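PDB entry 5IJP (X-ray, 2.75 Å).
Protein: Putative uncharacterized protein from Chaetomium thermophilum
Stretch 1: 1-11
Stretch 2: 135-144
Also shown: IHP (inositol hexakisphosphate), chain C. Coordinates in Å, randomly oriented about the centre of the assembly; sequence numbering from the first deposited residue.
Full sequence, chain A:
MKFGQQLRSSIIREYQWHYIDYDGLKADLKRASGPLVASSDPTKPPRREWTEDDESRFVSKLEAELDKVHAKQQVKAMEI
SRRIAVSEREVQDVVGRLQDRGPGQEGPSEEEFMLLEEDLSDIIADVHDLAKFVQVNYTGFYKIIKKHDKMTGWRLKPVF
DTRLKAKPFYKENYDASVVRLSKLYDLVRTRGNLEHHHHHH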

# COMPACT_ATOMS: atom_id res chain seq x y z
N MET A 1 -14.88 12.50 -10.25
CA MET A 1 -14.01 12.16 -9.13
C MET A 1 -12.95 13.23 -8.83
O MET A 1 -12.78 14.17 -9.61
CB MET A 1 -13.36 10.78 -9.35
CG MET A 1 -14.07 9.65 -8.62
SD MET A 1 -13.97 9.74 -6.80
CE MET A 1 -12.30 9.17 -6.53
N LYS A 2 -12.25 13.09 -7.69
CA LYS A 2 -11.21 14.02 -7.22
C LYS A 2 -10.06 13.29 -6.50
O LYS A 2 -9.64 13.71 -5.42
CB LYS A 2 -11.82 15.16 -6.36
CG LYS A 2 -13.06 14.80 -5.52
CD LYS A 2 -12.73 14.09 -4.20
CE LYS A 2 -13.97 13.61 -3.50
NZ LYS A 2 -13.65 12.81 -2.29
N PHE A 3 -9.53 12.22 -7.13
CA PHE A 3 -8.44 11.40 -6.57
C PHE A 3 -7.10 12.14 -6.46
O PHE A 3 -6.38 11.91 -5.48
CB PHE A 3 -8.27 10.08 -7.34
CG PHE A 3 -7.41 9.08 -6.60
CD1 PHE A 3 -7.94 8.26 -5.61
CD2 PHE A 3 -6.05 8.97 -6.89
CE1 PHE A 3 -7.14 7.36 -4.91
CE2 PHE A 3 -5.24 8.07 -6.18
CZ PHE A 3 -5.79 7.27 -5.20
N GLY A 4 -6.79 12.99 -7.44
CA GLY A 4 -5.55 13.78 -7.49
C GLY A 4 -5.30 14.60 -6.24
O GLY A 4 -4.15 14.70 -5.78
N GLN A 5 -6.37 15.16 -5.66
CA GLN A 5 -6.35 15.95 -4.43
C GLN A 5 -6.54 15.05 -3.20
O GLN A 5 -6.00 15.36 -2.14
CB GLN A 5 -7.42 17.05 -4.48
CG GLN A 5 -7.12 18.25 -3.60
CD GLN A 5 -8.16 19.33 -3.76
OE1 GLN A 5 -9.26 19.25 -3.21
NE2 GLN A 5 -7.82 20.37 -4.51
N GLN A 6 -7.31 13.95 -3.35
CA GLN A 6 -7.59 12.96 -2.29
C GLN A 6 -6.32 12.25 -1.83
O GLN A 6 -6.11 12.10 -0.62
CB GLN A 6 -8.63 11.93 -2.76
CG GLN A 6 -10.01 12.12 -2.14
CD GLN A 6 -10.90 10.93 -2.39
OE1 GLN A 6 -11.37 10.69 -3.50
NE2 GLN A 6 -11.16 10.16 -1.34
N LEU A 7 -5.48 11.81 -2.79
CA LEU A 7 -4.21 11.13 -2.54
C LEU A 7 -3.19 12.06 -1.89
O LEU A 7 -2.49 11.64 -0.97
CB LEU A 7 -3.64 10.54 -3.84
N ARG A 8 -3.15 13.33 -2.34
CA ARG A 8 -2.25 14.38 -1.82
C ARG A 8 -2.59 14.77 -0.38
O ARG A 8 -1.67 15.01 0.41
CB ARG A 8 -2.28 15.61 -2.74
N SER A 9 -3.89 14.81 -0.04
CA SER A 9 -4.38 15.15 1.30
C SER A 9 -4.13 14.03 2.30
O SER A 9 -3.88 14.30 3.47
CB SER A 9 -5.87 15.50 1.25
OG SER A 9 -6.64 14.43 0.73
N SER A 10 -4.20 12.76 1.84
CA SER A 10 -3.99 11.57 2.67
C SER A 10 -2.54 11.04 2.64
O SER A 10 -2.33 9.83 2.69
CB SER A 10 -5.01 10.49 2.31
OG SER A 10 -4.89 10.10 0.96
N ILE A 11 -1.55 11.95 2.58
CA ILE A 11 -0.13 11.60 2.57
C ILE A 11 0.44 11.64 3.99
O ILE A 11 0.31 12.65 4.69
CB ILE A 11 0.68 12.45 1.53
CG1 ILE A 11 0.55 11.84 0.12
CG2 ILE A 11 2.17 12.59 1.92
CD1 ILE A 11 1.05 12.69 -1.06
N GLN A 135 -4.39 0.65 0.60
CA GLN A 135 -5.71 1.07 0.10
C GLN A 135 -5.61 2.21 -0.92
O GLN A 135 -6.10 2.06 -2.04
CB GLN A 135 -6.64 1.44 1.27
CG GLN A 135 -8.01 2.00 0.88
CD GLN A 135 -8.08 3.51 0.96
OE1 GLN A 135 -8.00 4.10 2.05
NE2 GLN A 135 -8.25 4.15 -0.18
N VAL A 136 -5.00 3.35 -0.53
CA VAL A 136 -4.87 4.55 -1.36
C VAL A 136 -4.02 4.29 -2.62
O VAL A 136 -4.33 4.83 -3.69
CB VAL A 136 -4.41 5.80 -0.54
CG1 VAL A 136 -2.94 5.74 -0.14
CG2 VAL A 136 -4.73 7.11 -1.27
N ASN A 137 -2.99 3.42 -2.52
CA ASN A 137 -2.14 3.08 -3.66
C ASN A 137 -2.80 2.10 -4.62
O ASN A 137 -2.71 2.30 -5.83
CB ASN A 137 -0.75 2.62 -3.22
CG ASN A 137 0.14 3.75 -2.77
OD1 ASN A 137 1.07 4.16 -3.47
ND2 ASN A 137 -0.12 4.31 -1.60
N TYR A 138 -3.52 1.07 -4.09
CA TYR A 138 -4.25 0.08 -4.90
C TYR A 138 -5.32 0.79 -5.75
O TYR A 138 -5.47 0.47 -6.92
CB TYR A 138 -4.89 -1.01 -4.02
CG TYR A 138 -5.65 -2.08 -4.77
CD1 TYR A 138 -7.04 -2.03 -4.87
CD2 TYR A 138 -5.00 -3.17 -5.34
CE1 TYR A 138 -7.75 -3.02 -5.55
CE2 TYR A 138 -5.70 -4.17 -6.02
CZ TYR A 138 -7.08 -4.08 -6.12
OH TYR A 138 -7.78 -5.06 -6.79
N THR A 139 -6.02 1.78 -5.14
CA THR A 139 -7.04 2.61 -5.79
C THR A 139 -6.37 3.49 -6.86
O THR A 139 -6.94 3.68 -7.94
CB THR A 139 -7.82 3.42 -4.74
OG1 THR A 139 -8.25 2.55 -3.69
CG2 THR A 139 -9.02 4.15 -5.32
N GLY A 140 -5.17 3.99 -6.55
CA GLY A 140 -4.35 4.83 -7.43
C GLY A 140 -4.00 4.18 -8.75
O GLY A 140 -4.18 4.78 -9.80
N PHE A 141 -3.50 2.92 -8.69
CA PHE A 141 -3.15 2.15 -9.88
C PHE A 141 -4.41 1.72 -10.63
O PHE A 141 -4.43 1.81 -11.86
CB PHE A 141 -2.27 0.94 -9.53
CG PHE A 141 -0.87 1.28 -9.09
CD1 PHE A 141 0.11 1.61 -10.03
CD2 PHE A 141 -0.51 1.25 -7.75
CE1 PHE A 141 1.41 1.92 -9.62
CE2 PHE A 141 0.78 1.57 -7.35
CZ PHE A 141 1.74 1.90 -8.28
N TYR A 142 -5.46 1.30 -9.90
CA TYR A 142 -6.75 0.87 -10.45
C TYR A 142 -7.42 1.99 -11.26
O TYR A 142 -7.96 1.72 -12.33
CB TYR A 142 -7.68 0.42 -9.30
CG TYR A 142 -8.62 -0.70 -9.67
CD1 TYR A 142 -8.29 -2.03 -9.40
CD2 TYR A 142 -9.85 -0.45 -10.27
CE1 TYR A 142 -9.15 -3.07 -9.73
CE2 TYR A 142 -10.72 -1.49 -10.61
CZ TYR A 142 -10.37 -2.80 -10.34
OH TYR A 142 -11.22 -3.82 -10.67
N LYS A 143 -7.36 3.24 -10.75
CA LYS A 143 -7.94 4.42 -11.39
C LYS A 143 -7.14 4.88 -12.61
O LYS A 143 -7.75 5.24 -13.61
CB LYS A 143 -8.11 5.56 -10.38
CG LYS A 143 -9.55 6.02 -10.21
CD LYS A 143 -10.13 5.57 -8.88
CE LYS A 143 -11.54 6.08 -8.68
NZ LYS A 143 -12.07 5.72 -7.34
N ILE A 144 -5.79 4.88 -12.52
CA ILE A 144 -4.92 5.33 -13.61
C ILE A 144 -4.91 4.32 -14.78
O ILE A 144 -4.79 4.74 -15.93
CB ILE A 144 -3.49 5.73 -13.11
CG1 ILE A 144 -2.81 6.73 -14.06
CG2 ILE A 144 -2.59 4.53 -12.81
CD1 ILE A 144 -3.08 8.20 -13.74
C1 IHP C . -10.02 14.21 -14.74
C2 IHP C . -10.87 14.02 -13.49
C3 IHP C . -10.10 14.32 -12.22
C4 IHP C . -9.45 15.70 -12.27
C5 IHP C . -8.59 15.88 -13.52
C6 IHP C . -9.39 15.60 -14.78
O11 IHP C . -10.88 14.07 -15.89
P1 IHP C . -10.64 13.28 -17.29
O21 IHP C . -11.93 13.13 -18.03
O31 IHP C . -9.61 14.11 -18.07
O41 IHP C . -10.00 11.94 -16.93
O12 IHP C . -11.31 12.64 -13.45
P2 IHP C . -12.85 12.11 -13.44
O22 IHP C . -13.22 11.86 -14.91
O32 IHP C . -13.77 13.08 -12.77
O42 IHP C . -12.82 10.75 -12.73
O13 IHP C . -9.07 13.32 -12.04
P3 IHP C . -8.94 12.14 -10.95
O23 IHP C . -7.86 12.48 -9.98
O33 IHP C . -10.31 11.98 -10.28
O43 IHP C . -8.65 10.87 -11.74
O14 IHP C . -8.60 15.85 -11.11
P4 IHP C . -9.01 16.60 -9.69
O24 IHP C . -8.36 15.77 -8.58
O34 IHP C . -8.54 18.01 -9.71
O44 IHP C . -10.53 16.48 -9.53
O15 IHP C . -8.15 17.25 -13.56
P5 IHP C . -6.71 17.93 -13.42
O25 IHP C . -5.68 16.88 -13.87
O35 IHP C . -6.50 18.18 -11.92
O45 IHP C . -6.65 19.18 -14.22
O16 IHP C . -8.48 15.64 -15.90
P6 IHP C . -7.95 16.81 -16.86
O26 IHP C . -8.54 18.13 -16.34
O36 IHP C . -8.32 16.53 -18.27
O46 IHP C . -6.43 16.86 -16.65

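The contact is mainly apolar and centres on the ring of Phe-3. Its helix, residues 3-9, runs roughly antiparallel to the helix of 135-144 (157° between their directions), with the axes 10.9 Å apart at closest approach. With chi1 in the t well, the phenyl group reaches across this gap: CE1 lies 3.7 Å from Thr-139 CG2, and CE2 lies 3.6 Å from Gly-140 CA. A flat, rigid ring suits such a place, filling the space between helices without needing a polar partner. Gly-140 offers bare backbone here; an ideal CB on it would sit 3.6 Å from Phe-3 CE2, against the ring.

Val-136 continues the apolar patch. Its CG2 is 4.1 Å from Phe-3 CZ, 4.4 Å from Leu-7 CB and 3.7 Å from Ser-10 OG, so one compact methyl meets three residues. Leu-7 is modelled only to CB, and its further reach cannot be judged.

Polar atoms take part without hydrogen bonding across the modelled contact. Val-136 O approaches the edge of the Phe-3 ring, 3.2 Å from CZ, while accepting the helical bond from Gly-140 N at 3.1 Å. Hydroxyls are satisfied within their own stretches: Ser-10 OG donates to Gln-6 O (2.8 Å), and Thr-139 OG1 to Gln-135 O (2.8 Å), leaving the threonine methyl for Phe-3. At the more exposed margin, the long side chains of Met-1 and Lys-143 meet, CE to NZ, at 3.6 Å.

The start of stretch 1 also binds inositol hexakisphosphate through backbone nitrogens. Met-1 N donates to ligand O32 (2.8 Å). Phe-3 N donates to ligand O33 (3.3 Å). Gly-4 N donates to ligand O23 (2.8 Å). The amides of Phe-3 and Gly-4, in the helix's first turn, are free to do so. Glycine fits at position 4, where an ideal CB would clash with ligand O24 at 3.0 Å.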